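Local coordinates for porin protein associated with imipenem resistance (Acinetobacter baumannii, PDB 4FUV), which forms an eight-stranded beta-barrel in the outer membrane and probably takes part in uptake of ornithine and imipenem, being associated with resistance to that carbapenem, at residues A[72-77]-A[102-107]; A[91-96]-A[155-160]; A[125-130]-A[184-189]; A[16-21]-A[32-37]. One frame throughout, in Å; residues are numbered along the deposited sequence.

The four contacts are spread along one elongated, antiparallel beta structure. Interaction 4 comes first in the chain and lies within the first hairpin. Interaction 1 follows, pairing strands 64-81 and 95-114; the centres of interactions 1 and 4 are about 19 Å apart, and the hydroxyl of Tyr-76 packs on Ala-33. Interaction 2 uses the start of strand 95-114, about 16 Å from interaction 4 between centres, near both chain ends and so probably at the periplasmic rim. Interaction 3 lies at the other extreme, with its centre about 54 Å from that of interaction 4, where strands extend beyond the detergent-coated barrel. Segments of interaction 2 alternate along the chain with those of interactions 1 and 3.

Interaction 1. Residues A[72-77]-A[102-107]; sequences NNNVYL and AYLDND. With C8E ((hydroxyethyloxy)tri(ethyloxy)octane), chain C.
The Tyr-103 ring turns an edge toward the partner strand: Asn-73 O lies near the ring plane, 3.5 Å from CE1, and Val-75 N is also at the edge, while C10 of a detergent molecule approaches obliquely. The amide planes of Asn-74 and Asn-106 are 29° apart, and the side chains cross at about a right angle, with Asn-106 OD1 in the plane of the Asn-74 amide. Asn-74 ND2 donates to Asn-106 OD1 at 2.8 Å in a nearly straight bond, and a weak bond returns from Asn-106 ND2 to Asn-74 OD1. The Asn-72 amide, turned much further from that of Asn-106, also gives ND2 to Asn-106 OD1 (2.8 Å, on a lone pair), so this oxygen is gripped by two donors.

Asn-74 CG stands anti to the carbonyl carbon (chi1 -52°), and OD1 beyond it accepts the backbone N-H of Asp-105 at 2.9 Å, a place that a backbone oxygen would take in a regular antiparallel pair. Asparagine suits these buried sites because one short, flat group both gives and accepts. Val-75 and Tyr-103 form a hydrogen-bonded pair, and Ala-102, small enough to sit beside Tyr-76, brings its CB within 3.6 Å of Tyr-76 CB.

The outward face is apolar at Val-75, whose CG2 meets detergent C7 at 3.6 Å; on the other face Tyr-76 reaches Glu-24 and Arg-22 with its hydroxyl. Strand 42-56 pairs with 72-77 on its other edge, and its Tyr-48 bonds Asn-73 OD1; on the face bearing Ala-102 and Leu-104, Tyr-171 of strand 162-172 packs against both across the barrel interior.

Interaction 2. Residues A[91-96]-A[155-160]; sequences WAQGLY and APKINK. With C8E ((hydroxyethyloxy)tri(ethyloxy)octane), chain H.
Trp-91, on a short helical turn, meets Pro-156 with the CE3-CZ3 side of its six-membered ring: CZ3 is 3.6 Å from Pro-156 CB, approached obliquely. Its CG lies anti to the carbonyl carbon (chi1 -43°), and the ring beyond leans back to the loop although the CB starts away from it. The side chain also packs on Phe-154. Ala-92 turns to the detergent instead, its CB 3.5 Å from C5.

Gln-93 works through water. Its OE1 accepts from two waters; one donates on to Ala-155 O (2.7 Å), and the other accepts the backbone N-H of Lys-157 (3.1 Å). OE1 and Ala-155 O are both acceptors, so a water that donates to each is what joins them. The extended Lys-157 chain crosses the end of Gln-93, and its ammonium makes a cation-pi contact with Phe-224.

Segment 91-96 runs from the short helix 90-94 into strand 95-114 of the transmembrane barrel, whereas 155-160 is the loop between strands 147-154 and 162-172. Both lie at the end carrying the chain termini, which in outer-membrane barrels is normally periplasmic.

At Gly-94 the backbones come closest, with its CA 4.2 Å from Ala-155 CA, and the absence of a side chain makes that possible, since one would point into the Ala-155 carbonyl and the Pro-156 nitrogen. Gly-94 O takes the N-H of Ala-155 at 2.7 Å from above its carbonyl plane, the N-H...O angle being 159°. Tyr-96 finally presents its ring edge, CE1, to Ala-155 CB at 4.0 Å, while its hydroxyl bonds Glu-167.

Interaction 3. Residues A[125-130]-A[184-189]; sequences QDFIAG and GSAVTT
Ile-128 and Val-187 form an antiparallel hydrogen-bonded pair, with Ile-128 N to Val-187 O at 3.0 Å and Val-187 N to Ile-128 O at 2.9 Å. Ala-129 and Ala-186 follow as a non-hydrogen-bonded pair, and Gly-130 N reaches Ser-185 O at 2.8 Å; the touching parts run 136° apart. On one face Ile-128 CB packs on Val-187 CG2 (3.7 Å), branched residues that suit extended backbone. On the other, Phe-127 lies alongside Thr-188, whose OG1 sits 3.7 Å above the ring plane, toward the rim.

That hydroxyl is the polar centre. With OG1 anti to the backbone N (chi1 -162°), it donates to Asp-126 O at 2.7 Å and accepts from Gln-125 NE2 at 2.8 Å. The extended Gln-125 chain meets Thr-188 at about a right angle, and its NE2 also bonds Gln-192 O. A water joins Asp-126 O to Thr-189 N.

Asp-126 makes salt bridges to Arg-121 of its own chain through OD1 and to Arg-118 of the second subunit through OD2, and Ala-129 O accepts from Thr-189 OG1 of that subunit. One threonine hydroxyl, donor and acceptor at once, thus carries the pairing on where backbone bonds give way, while Asp-126, held between two arginines, is probably kept ionised.

Interaction 4. Residues A[16-21]-A[32-37]; sequences LIPVGA and GALLWQ. With C8E ((hydroxyethyloxy)tri(ethyloxy)octane), chain I.
The carbonyl oxygen of Leu-35 is gripped by two consecutive N-H groups: Val-19 N at 2.8 Å, in the carbonyl plane, and Gly-20 N at a longer, weak 3.4 Å. In return Leu-35 N donates to Gly-20 O at 2.8 Å. Glycine suits this point because the backbone is fully extended, with phi near 179°, a value that glycine adopts most readily.

The indole of Trp-36 supplies the other main link. Its CG is anti to the carbonyl carbon (chi1 -70°), and from there the ring swings back over the segment 16-21, where NE1 gives its hydrogen to Leu-16 O at 2.8 Å. The oxygen lies in the ring plane, but the N-H comes from well above the carbonyl plane. Pro-18 packs side by side with the indole, its CB 4.0 Å from the centroid of the five-membered ring and 13° off the normal, a CH-pi contact; the rigid, compact proline ring lays its C-H groups on the indole face. Nearby, Val-19 CG1 touches Gln-37 CB at 3.9 Å, and Gln-37 ends in a bond to Asn-39 O.

Detergent C17 lies near Leu-16 and Ile-17, consistent with these apolar residues meeting the membrane, while Leu-35, on the face away from Ala-21 and Leu-34, packs on Arg-22, Asn-222 and Phe-224. Strand 213-224 pairs beyond Ala-21, and Pro-18 O accepts from Trp-225. Tryptophan here fits the aromatic girdle of outer-membrane barrels. Two residues, Val-19 and Gly-20, facing one, Leu-35, make this a classic beta bulge at the start of the first barrel hairpin.

Interaction 1. Residues A[72-77]-A[102-107]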
loop_
_atom_site.group_PDB
_atom_site.type_symbol
_atom_site.label_atom_id
_atom_site.label_comp_id
_atom_site.label_asym_id
_atom_site.label_seq_id
_atom_site.Cartn_x
_atom_site.Cartn_y
_atom_site.Cartn_z
ATOM N N ASN A 72 -2.161 1.914 30.617
ATOM C CA ASN A 72 -3.426 2.638 30.701
ATOM C C ASN A 72 -4.084 2.498 32.077
ATOM O O ASN A 72 -3.924 1.483 32.762
ATOM C CB ASN A 72 -4.397 2.183 29.598
ATOM C CG ASN A 72 -3.712 1.990 28.246
ATOM O OD1 ASN A 72 -3.162 0.922 27.960
ATOM N ND2 ASN A 72 -3.754 3.018 27.407
ATOM N N ASN A 73 -4.822 3.528 32.472
ATOM C CA ASN A 73 -5.508 3.544 33.755
ATOM C C ASN A 73 -6.614 4.577 33.681
ATOM O O ASN A 73 -6.501 5.675 34.220
ATOM C CB ASN A 73 -4.532 3.875 34.891
ATOM C CG ASN A 73 -5.128 3.612 36.269
ATOM O OD1 ASN A 73 -5.856 2.635 36.475
ATOM N ND2 ASN A 73 -4.828 4.488 37.214
ATOM N N ASN A 74 -7.687 4.211 32.994
ATOM C CA ASN A 74 -8.753 5.140 32.678
ATOM C C ASN A 74 -10.087 4.703 33.279
ATOM O O ASN A 74 -10.425 3.517 33.244
ATOM C CB ASN A 74 -8.884 5.214 31.167
ATOM C CG ASN A 74 -7.560 5.506 30.494
ATOM O OD1 ASN A 74 -6.914 6.509 30.786
ATOM N ND2 ASN A 74 -7.143 4.620 29.602
ATOM N N VAL A 75 -10.825 5.663 33.835
ATOM C CA VAL A 75 -12.199 5.437 34.284
ATOM C C VAL A 75 -13.112 6.370 33.500
ATOM O O VAL A 75 -12.855 7.571 33.435
ATOM C CB VAL A 75 -12.389 5.772 35.783
ATOM C CG1 VAL A 75 -13.845 5.559 36.199
ATOM C CG2 VAL A 75 -11.460 4.954 36.644
ATOM N N TYR A 76 -14.192 5.841 32.936
ATOM C CA TYR A 76 -15.064 6.685 32.118
ATOM C C TYR A 76 -16.546 6.544 32.424
ATOM O O TYR A 76 -17.035 5.476 32.835
ATOM C CB TYR A 76 -14.793 6.467 30.622
ATOM C CG TYR A 76 -15.196 5.088 30.099
ATOM C CD1 TYR A 76 -16.500 4.840 29.655
ATOM C CD2 TYR A 76 -14.278 4.048 30.027
ATOM C CE1 TYR A 76 -16.877 3.587 29.172
ATOM C CE2 TYR A 76 -14.642 2.787 29.555
ATOM C CZ TYR A 76 -15.955 2.571 29.110
ATOM O OH TYR A 76 -16.363 1.345 28.622
ATOM N N LEU A 77 -17.262 7.637 32.225
ATOM C CA LEU A 77 -18.713 7.618 32.334
ATOM C C LEU A 77 -19.304 8.257 31.079
ATOM O O LEU A 77 -19.089 9.448 30.813
ATOM C CB LEU A 77 -19.170 8.366 33.579
ATOM C CG LEU A 77 -20.680 8.401 33.776
ATOM C CD1 LEU A 77 -21.225 6.978 33.939
ATOM C CD2 LEU A 77 -21.034 9.261 34.974
ATOM N N ALA A 102 -13.903 11.310 31.270
ATOM C CA ALA A 102 -13.091 10.279 31.866
ATOM C C ALA A 102 -11.935 10.845 32.638
ATOM O O ALA A 102 -11.462 11.957 32.360
ATOM C CB ALA A 102 -12.606 9.313 30.803
ATOM N N TYR A 103 -11.517 10.077 33.640
ATOM C CA TYR A 103 -10.214 10.229 34.235
ATOM C C TYR A 103 -9.276 9.453 33.328
ATOM O O TYR A 103 -9.519 8.283 33.053
ATOM C CB TYR A 103 -10.214 9.612 35.639
ATOM C CG TYR A 103 -8.846 9.503 36.244
ATOM C CD1 TYR A 103 -8.046 8.380 36.022
ATOM C CD2 TYR A 103 -8.340 10.527 37.037
ATOM C CE1 TYR A 103 -6.776 8.287 36.583
ATOM C CE2 TYR A 103 -7.082 10.435 37.608
ATOM C CZ TYR A 103 -6.304 9.322 37.374
ATOM O OH TYR A 103 -5.048 9.244 37.941
ATOM N N LEU A 104 -8.203 10.094 32.874
ATOM C CA LEU A 104 -7.276 9.480 31.938
ATOM C C LEU A 104 -5.864 9.406 32.510
ATOM O O LEU A 104 -5.412 10.332 33.165
ATOM C CB LEU A 104 -7.232 10.299 30.642
ATOM C CG LEU A 104 -8.561 10.318 29.890
ATOM C CD1 LEU A 104 -8.457 11.312 28.757
ATOM C CD2 LEU A 104 -8.850 8.920 29.367
ATOM N N ASP A 105 -5.171 8.307 32.240
ATOM C CA ASP A 105 -3.752 8.171 32.579
ATOM C C ASP A 105 -3.185 7.155 31.607
ATOM O O ASP A 105 -3.370 5.949 31.778
ATOM C CB ASP A 105 -3.562 7.720 34.042
ATOM C CG ASP A 105 -2.096 7.608 34.452
ATOM O OD1 ASP A 105 -1.188 7.732 33.606
ATOM O OD2 ASP A 105 -1.843 7.372 35.645
ATOM N N ASN A 106 -2.512 7.650 30.574
ATOM C CA ASN A 106 -2.007 6.797 29.506
ATOM C C ASN A 106 -0.554 7.130 29.172
ATOM O O ASN A 106 -0.238 8.265 28.832
ATOM C CB ASN A 106 -2.879 6.947 28.254
ATOM C CG ASN A 106 -4.342 6.578 28.508
ATOM O OD1 ASN A 106 -4.729 5.410 28.398
ATOM N ND2 ASN A 106 -5.158 7.575 28.843
ATOM N N ASP A 107 0.326 6.143 29.283
ATOM C CA ASP A 107 1.714 6.334 28.897
ATOM C C ASP A 107 2.041 5.519 27.661
ATOM O O ASP A 107 1.767 4.321 27.600
ATOM C CB ASP A 107 2.649 5.933 30.035
ATOM C CG ASP A 107 2.375 6.702 31.307
ATOM O OD1 ASP A 107 1.967 7.879 31.222
ATOM O OD2 ASP A 107 2.564 6.128 32.398
HETATM C C1 C8E C . -16.745 -0.157 36.962
HETATM C C2 C8E C . -15.744 0.990 37.090
HETATM C C3 C8E C . -14.814 0.783 38.281
HETATM C C4 C8E C . -13.932 1.999 38.559
HETATM C C5 C8E C . -12.455 1.626 38.551
HETATM C C6 C8E C . -11.621 2.392 39.577
HETATM C C7 C8E C . -10.213 2.648 39.039
HETATM C C8 C8E C . -9.373 3.468 40.011
HETATM O O9 C8E C . -8.263 4.031 39.344
HETATM C C10 C8E C . -8.450 5.393 39.027
#

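Interaction 2. Residues A[91-96]-A[155-160]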
loop_
_atom_site.group_PDB
_atom_site.type_symbol
_atom_site.label_atom_id
_atom_site.label_comp_id
_atom_site.label_asym_id
_atom_site.label_seq_id
_atom_site.Cartn_x
_atom_site.Cartn_y
_atom_site.Cartn_z
ATOM N N TRP A 91 -29.550 -3.616 13.547
ATOM C CA TRP A 91 -28.561 -2.630 13.113
ATOM C C TRP A 91 -28.939 -1.243 13.613
ATOM O O TRP A 91 -28.115 -0.536 14.203
ATOM C CB TRP A 91 -28.414 -2.660 11.594
ATOM C CG TRP A 91 -28.366 -4.051 11.074
ATOM C CD1 TRP A 91 -29.248 -4.638 10.215
ATOM C CD2 TRP A 91 -27.401 -5.061 11.406
ATOM N NE1 TRP A 91 -28.884 -5.941 9.979
ATOM C CE2 TRP A 91 -27.755 -6.223 10.697
ATOM C CE3 TRP A 91 -26.274 -5.085 12.231
ATOM C CZ2 TRP A 91 -27.016 -7.403 10.788
ATOM C CZ3 TRP A 91 -25.544 -6.254 12.317
ATOM C CH2 TRP A 91 -25.918 -7.397 11.603
ATOM N N ALA A 92 -30.199 -0.867 13.413
ATOM C CA ALA A 92 -30.682 0.444 13.841
ATOM C C ALA A 92 -30.581 0.653 15.354
ATOM O O ALA A 92 -30.139 1.706 15.799
ATOM C CB ALA A 92 -32.101 0.666 13.384
ATOM N N GLN A 93 -31.017 -0.334 16.133
ATOM C CA GLN A 93 -30.987 -0.232 17.601
ATOM C C GLN A 93 -29.557 -0.108 18.142
ATOM O O GLN A 93 -29.322 0.527 19.181
ATOM C CB GLN A 93 -31.701 -1.429 18.249
ATOM C CG GLN A 93 -31.921 -1.315 19.772
ATOM C CD GLN A 93 -30.688 -1.702 20.588
ATOM O OE1 GLN A 93 -29.810 -2.425 20.102
ATOM N NE2 GLN A 93 -30.611 -1.210 21.829
ATOM N N GLY A 94 -28.612 -0.705 17.424
ATOM C CA GLY A 94 -27.219 -0.738 17.851
ATOM C C GLY A 94 -26.429 0.539 17.625
ATOM O O GLY A 94 -25.309 0.691 18.146
ATOM N N LEU A 95 -26.992 1.473 16.864
ATOM C CA LEU A 95 -26.264 2.713 16.559
ATOM C C LEU A 95 -26.396 3.763 17.679
ATOM O O LEU A 95 -27.507 4.089 18.118
ATOM C CB LEU A 95 -26.734 3.291 15.221
ATOM C CG LEU A 95 -26.423 2.472 13.972
ATOM C CD1 LEU A 95 -27.248 3.003 12.784
ATOM C CD2 LEU A 95 -24.936 2.537 13.645
ATOM N N TYR A 96 -25.276 4.296 18.151
ATOM C CA TYR A 96 -25.363 5.277 19.226
ATOM C C TYR A 96 -24.284 6.351 19.180
ATOM O O TYR A 96 -23.210 6.147 18.624
ATOM C CB TYR A 96 -25.363 4.603 20.610
ATOM C CG TYR A 96 -24.064 3.910 21.016
ATOM C CD1 TYR A 96 -23.812 2.593 20.645
ATOM C CD2 TYR A 96 -23.099 4.565 21.797
ATOM C CE1 TYR A 96 -22.644 1.937 21.029
ATOM C CE2 TYR A 96 -21.911 3.913 22.181
ATOM C CZ TYR A 96 -21.700 2.599 21.786
ATOM O OH TYR A 96 -20.544 1.932 22.128
ATOM N N ALA A 155 -23.453 -1.253 18.155
ATOM C CA ALA A 155 -23.542 -2.385 19.078
ATOM C C ALA A 155 -24.674 -3.362 18.762
ATOM O O ALA A 155 -25.582 -3.540 19.575
ATOM C CB ALA A 155 -23.668 -1.877 20.527
ATOM N N PRO A 156 -24.612 -4.029 17.596
ATOM C CA PRO A 156 -25.730 -4.921 17.266
ATOM C C PRO A 156 -25.876 -6.070 18.257
ATOM O O PRO A 156 -24.886 -6.685 18.656
ATOM C CB PRO A 156 -25.376 -5.439 15.868
ATOM C CG PRO A 156 -23.865 -5.303 15.783
ATOM C CD PRO A 156 -23.547 -4.053 16.573
ATOM N N LYS A 157 -27.113 -6.325 18.671
ATOM C CA LYS A 157 -27.438 -7.472 19.523
ATOM C C LYS A 157 -27.591 -8.720 18.679
ATOM O O LYS A 157 -28.200 -8.685 17.615
ATOM C CB LYS A 157 -28.744 -7.241 20.274
ATOM C CG LYS A 157 -28.627 -6.352 21.490
ATOM C CD LYS A 157 -29.989 -6.150 22.144
ATOM C CE LYS A 157 -29.925 -5.086 23.220
ATOM N NZ LYS A 157 -31.272 -4.697 23.700
ATOM N N ILE A 158 -27.047 -9.830 19.159
ATOM C CA ILE A 158 -27.186 -11.100 18.462
ATOM C C ILE A 158 -28.501 -11.733 18.888
ATOM O O ILE A 158 -29.232 -12.296 18.075
ATOM C CB ILE A 158 -25.978 -12.009 18.721
ATOM C CG1 ILE A 158 -24.814 -11.530 17.859
ATOM C CG2 ILE A 158 -26.310 -13.463 18.420
ATOM C CD1 ILE A 158 -23.481 -11.595 18.533
ATOM N N ASN A 159 -28.796 -11.605 20.175
ATOM C CA ASN A 159 -30.137 -11.814 20.688
ATOM C C ASN A 159 -30.355 -10.916 21.903
ATOM O O ASN A 159 -29.554 -10.021 22.171
ATOM C CB ASN A 159 -30.397 -13.290 21.013
ATOM C CG ASN A 159 -29.331 -13.890 21.900
ATOM O OD1 ASN A 159 -28.893 -13.274 22.872
ATOM N ND2 ASN A 159 -28.891 -15.092 21.558
ATOM N N LYS A 160 -31.431 -11.158 22.637
ATOM C CA LYS A 160 -31.787 -10.320 23.776
ATOM C C LYS A 160 -30.745 -10.367 24.901
ATOM O O LYS A 160 -30.693 -9.470 25.736
ATOM C CB LYS A 160 -33.158 -10.731 24.322
HETATM C C1 C8E H . -29.652 5.501 8.978
HETATM C C2 C8E H . -29.789 4.487 10.117
HETATM C C3 C8E H . -30.688 3.324 9.707
HETATM C C4 C8E H . -30.089 1.978 10.106
HETATM C C5 C8E H . -31.144 0.875 9.987
HETATM C C6 C8E H . -30.595 -0.314 9.196
HETATM O O HOH W 1 -29.300 -4.204 18.408
HETATM O O HOH W 2 -27.377 -2.223 21.103
#

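Interaction 3. Residues A[125-130]-A[184-189]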
loop_
_atom_site.group_PDB
_atom_site.type_symbol
_atom_site.label_atom_id
_atom_site.label_comp_id
_atom_site.label_asym_id
_atom_site.label_seq_id
_atom_site.Cartn_x
_atom_site.Cartn_y
_atom_site.Cartn_z
ATOM N N GLN A 125 11.915 15.576 7.176
ATOM C CA GLN A 125 13.252 15.617 6.606
ATOM C C GLN A 125 13.817 14.205 6.571
ATOM O O GLN A 125 13.642 13.426 7.518
ATOM C CB GLN A 125 14.170 16.547 7.400
ATOM C CG GLN A 125 15.572 16.646 6.817
ATOM C CD GLN A 125 16.459 17.648 7.538
ATOM O OE1 GLN A 125 16.007 18.719 7.945
ATOM N NE2 GLN A 125 17.740 17.311 7.675
ATOM N N ASP A 126 14.458 13.867 5.460
ATOM C CA ASP A 126 15.050 12.546 5.302
ATOM C C ASP A 126 16.448 12.502 5.911
ATOM O O ASP A 126 17.219 13.456 5.774
ATOM C CB ASP A 126 15.120 12.168 3.826
ATOM C CG ASP A 126 13.737 12.004 3.199
ATOM O OD1 ASP A 126 12.803 11.568 3.902
ATOM O OD2 ASP A 126 13.590 12.308 2.005
ATOM N N PHE A 127 16.744 11.386 6.579
ATOM C CA PHE A 127 18.043 11.116 7.169
ATOM C C PHE A 127 18.454 9.694 6.807
ATOM O O PHE A 127 17.609 8.860 6.511
ATOM C CB PHE A 127 17.991 11.230 8.692
ATOM C CG PHE A 127 17.784 12.629 9.199
ATOM C CD1 PHE A 127 16.507 13.154 9.309
ATOM C CD2 PHE A 127 18.867 13.406 9.599
ATOM C CE1 PHE A 127 16.308 14.441 9.788
ATOM C CE2 PHE A 127 18.683 14.689 10.077
ATOM C CZ PHE A 127 17.388 15.210 10.176
ATOM N N ILE A 128 19.756 9.425 6.834
ATOM C CA ILE A 128 20.254 8.070 6.636
ATOM C C ILE A 128 21.165 7.702 7.798
ATOM O O ILE A 128 22.157 8.387 8.053
ATOM C CB ILE A 128 21.036 7.924 5.311
ATOM C CG1 ILE A 128 20.064 7.828 4.125
ATOM C CG2 ILE A 128 21.920 6.676 5.350
ATOM C CD1 ILE A 128 20.758 7.887 2.752
ATOM N N ALA A 129 20.831 6.612 8.485
ATOM C CA ALA A 129 21.565 6.180 9.669
ATOM C C ALA A 129 23.006 5.787 9.338
ATOM O O ALA A 129 23.264 5.109 8.340
ATOM C CB ALA A 129 20.845 5.019 10.336
ATOM N N GLY A 130 23.934 6.196 10.197
ATOM C CA GLY A 130 25.333 5.831 10.047
ATOM C C GLY A 130 25.607 4.367 10.341
ATOM O O GLY A 130 24.690 3.591 10.616
ATOM N N GLY A 184 22.763 7.935 18.133
ATOM C CA GLY A 184 23.386 7.540 16.885
ATOM C C GLY A 184 23.567 8.717 15.949
ATOM O O GLY A 184 23.056 9.809 16.183
ATOM N N SER A 185 24.292 8.499 14.867
ATOM C CA SER A 185 24.583 9.559 13.920
ATOM C C SER A 185 23.902 9.276 12.596
ATOM O O SER A 185 23.675 8.119 12.249
ATOM C CB SER A 185 26.097 9.687 13.696
ATOM O OG SER A 185 26.750 10.255 14.818
ATOM N N ALA A 186 23.620 10.337 11.851
ATOM C CA ALA A 186 22.964 10.222 10.562
ATOM C C ALA A 186 23.458 11.302 9.615
ATOM O O ALA A 186 23.875 12.372 10.044
ATOM C CB ALA A 186 21.463 10.318 10.739
ATOM N N VAL A 187 23.434 11.008 8.321
ATOM C CA VAL A 187 23.745 12.020 7.317
ATOM C C VAL A 187 22.451 12.565 6.745
ATOM O O VAL A 187 21.404 11.907 6.818
ATOM C CB VAL A 187 24.595 11.447 6.182
ATOM C CG1 VAL A 187 25.892 10.871 6.741
ATOM C CG2 VAL A 187 23.810 10.371 5.428
ATOM N N THR A 188 22.519 13.755 6.154
ATOM C CA THR A 188 21.321 14.417 5.649
ATOM C C THR A 188 21.729 15.575 4.739
ATOM O O THR A 188 22.885 15.954 4.730
ATOM C CB THR A 188 20.492 14.965 6.823
ATOM O OG1 THR A 188 19.152 15.223 6.396
ATOM C CG2 THR A 188 21.126 16.255 7.400
ATOM N N THR A 189 20.797 16.124 3.961
ATOM C CA THR A 189 21.104 17.333 3.209
ATOM C C THR A 189 20.076 18.397 3.499
ATOM O O THR A 189 20.111 19.466 2.916
ATOM C CB THR A 189 21.201 17.117 1.686
ATOM O OG1 THR A 189 19.993 16.502 1.221
ATOM C CG2 THR A 189 22.411 16.239 1.331
HETATM O O HOH W 3 17.981 15.309 3.498
#

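Interaction 4. Residues A[16-21]-A[32-37]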
loop_
_atom_site.group_PDB
_atom_site.type_symbol
_atom_site.label_atom_id
_atom_site.label_comp_id
_atom_site.label_asym_id
_atom_site.label_seq_id
_atom_site.Cartn_x
_atom_site.Cartn_y
_atom_site.Cartn_z
ATOM N N LEU A 16 -31.903 2.438 38.916
ATOM C CA LEU A 16 -30.561 2.363 39.474
ATOM C C LEU A 16 -29.872 1.042 39.165
ATOM O O LEU A 16 -28.679 0.882 39.415
ATOM C CB LEU A 16 -30.581 2.623 40.981
ATOM C CG LEU A 16 -30.935 4.050 41.411
ATOM C CD1 LEU A 16 -30.552 5.074 40.341
ATOM C CD2 LEU A 16 -32.405 4.164 41.774
ATOM N N ILE A 17 -30.625 0.103 38.608
ATOM C CA ILE A 17 -30.110 -1.246 38.405
ATOM C C ILE A 17 -29.630 -1.428 36.986
ATOM O O ILE A 17 -30.377 -1.189 36.033
ATOM C CB ILE A 17 -31.149 -2.326 38.740
ATOM C CG1 ILE A 17 -31.623 -2.159 40.185
ATOM C CG2 ILE A 17 -30.569 -3.718 38.517
ATOM C CD1 ILE A 17 -32.707 -3.117 40.591
ATOM N N PRO A 18 -28.366 -1.826 36.837
ATOM C CA PRO A 18 -27.805 -1.974 35.493
ATOM C C PRO A 18 -28.528 -3.080 34.738
ATOM O O PRO A 18 -29.082 -4.000 35.340
ATOM C CB PRO A 18 -26.339 -2.345 35.756
ATOM C CG PRO A 18 -26.289 -2.803 37.140
ATOM C CD PRO A 18 -27.373 -2.091 37.885
ATOM N N VAL A 19 -28.549 -2.945 33.425
ATOM C CA VAL A 19 -29.199 -3.891 32.536
ATOM C C VAL A 19 -28.178 -4.906 32.047
ATOM O O VAL A 19 -28.530 -5.977 31.554
ATOM C CB VAL A 19 -29.805 -3.169 31.317
ATOM C CG1 VAL A 19 -31.014 -2.367 31.737
ATOM C CG2 VAL A 19 -28.732 -2.255 30.637
ATOM N N GLY A 20 -26.900 -4.570 32.184
ATOM C CA GLY A 20 -25.874 -5.467 31.705
ATOM C C GLY A 20 -24.466 -4.963 31.893
ATOM O O GLY A 20 -24.203 -4.008 32.631
ATOM N N ALA A 21 -23.549 -5.626 31.206
ATOM C CA ALA A 21 -22.136 -5.337 31.335
ATOM C C ALA A 21 -21.455 -5.642 30.008
ATOM O O ALA A 21 -22.008 -6.327 29.144
ATOM C CB ALA A 21 -21.526 -6.158 32.459
ATOM N N GLY A 32 -13.803 -3.134 30.846
ATOM C CA GLY A 32 -15.214 -3.197 30.524
ATOM C C GLY A 32 -16.015 -2.160 31.269
ATOM O O GLY A 32 -15.449 -1.262 31.886
ATOM N N ALA A 33 -17.333 -2.309 31.229
ATOM C CA ALA A 33 -18.241 -1.320 31.795
ATOM C C ALA A 33 -19.519 -1.964 32.310
ATOM O O ALA A 33 -19.914 -3.042 31.860
ATOM C CB ALA A 33 -18.582 -0.217 30.746
ATOM N N LEU A 34 -20.153 -1.289 33.263
ATOM C CA LEU A 34 -21.509 -1.626 33.701
ATOM C C LEU A 34 -22.416 -0.731 32.879
ATOM O O LEU A 34 -22.037 0.413 32.563
ATOM C CB LEU A 34 -21.656 -1.277 35.182
ATOM C CG LEU A 34 -22.139 -2.295 36.210
ATOM C CD1 LEU A 34 -21.723 -3.701 35.842
ATOM C CD2 LEU A 34 -21.596 -1.903 37.573
ATOM N N LEU A 35 -23.594 -1.232 32.519
ATOM C CA LEU A 35 -24.485 -0.502 31.604
ATOM C C LEU A 35 -25.853 -0.302 32.237
ATOM O O LEU A 35 -26.435 -1.271 32.750
ATOM C CB LEU A 35 -24.691 -1.301 30.316
ATOM C CG LEU A 35 -23.478 -1.724 29.470
ATOM C CD1 LEU A 35 -23.908 -2.715 28.359
ATOM C CD2 LEU A 35 -22.831 -0.507 28.873
ATOM N N TRP A 36 -26.371 0.927 32.174
ATOM C CA TRP A 36 -27.738 1.230 32.600
ATOM C C TRP A 36 -28.508 1.708 31.381
ATOM O O TRP A 36 -27.924 2.316 30.480
ATOM C CB TRP A 36 -27.784 2.343 33.662
ATOM C CG TRP A 36 -27.235 1.968 35.012
ATOM C CD1 TRP A 36 -27.957 1.660 36.148
ATOM C CD2 TRP A 36 -25.864 1.863 35.378
ATOM N NE1 TRP A 36 -27.111 1.371 37.185
ATOM C CE2 TRP A 36 -25.807 1.487 36.738
ATOM C CE3 TRP A 36 -24.655 2.047 34.684
ATOM C CZ2 TRP A 36 -24.616 1.299 37.422
ATOM C CZ3 TRP A 36 -23.461 1.847 35.365
ATOM C CH2 TRP A 36 -23.451 1.483 36.720
ATOM N N GLN A 37 -29.811 1.430 31.350
ATOM C CA GLN A 37 -30.674 1.920 30.279
ATOM C C GLN A 37 -31.856 2.660 30.923
ATOM O O GLN A 37 -32.659 2.075 31.649
ATOM C CB GLN A 37 -31.129 0.764 29.372
ATOM C CG GLN A 37 -31.675 1.154 27.985
ATOM C CD GLN A 37 -30.590 1.552 26.964
ATOM O OE1 GLN A 37 -29.551 0.904 26.856
ATOM N NE2 GLN A 37 -30.850 2.620 26.203
HETATM C C17 C8E I . -29.259 -0.487 42.871
HETATM O O18 C8E I . -28.035 -1.160 43.096
HETATM C C19 C8E I . -26.994 -0.673 42.265
HETATM C C20 C8E I . -26.038 -1.820 41.931
HETATM O O21 C8E I . -24.791 -1.314 41.482
HETATM O O HOH W 4 -30.736 0.420 33.851
#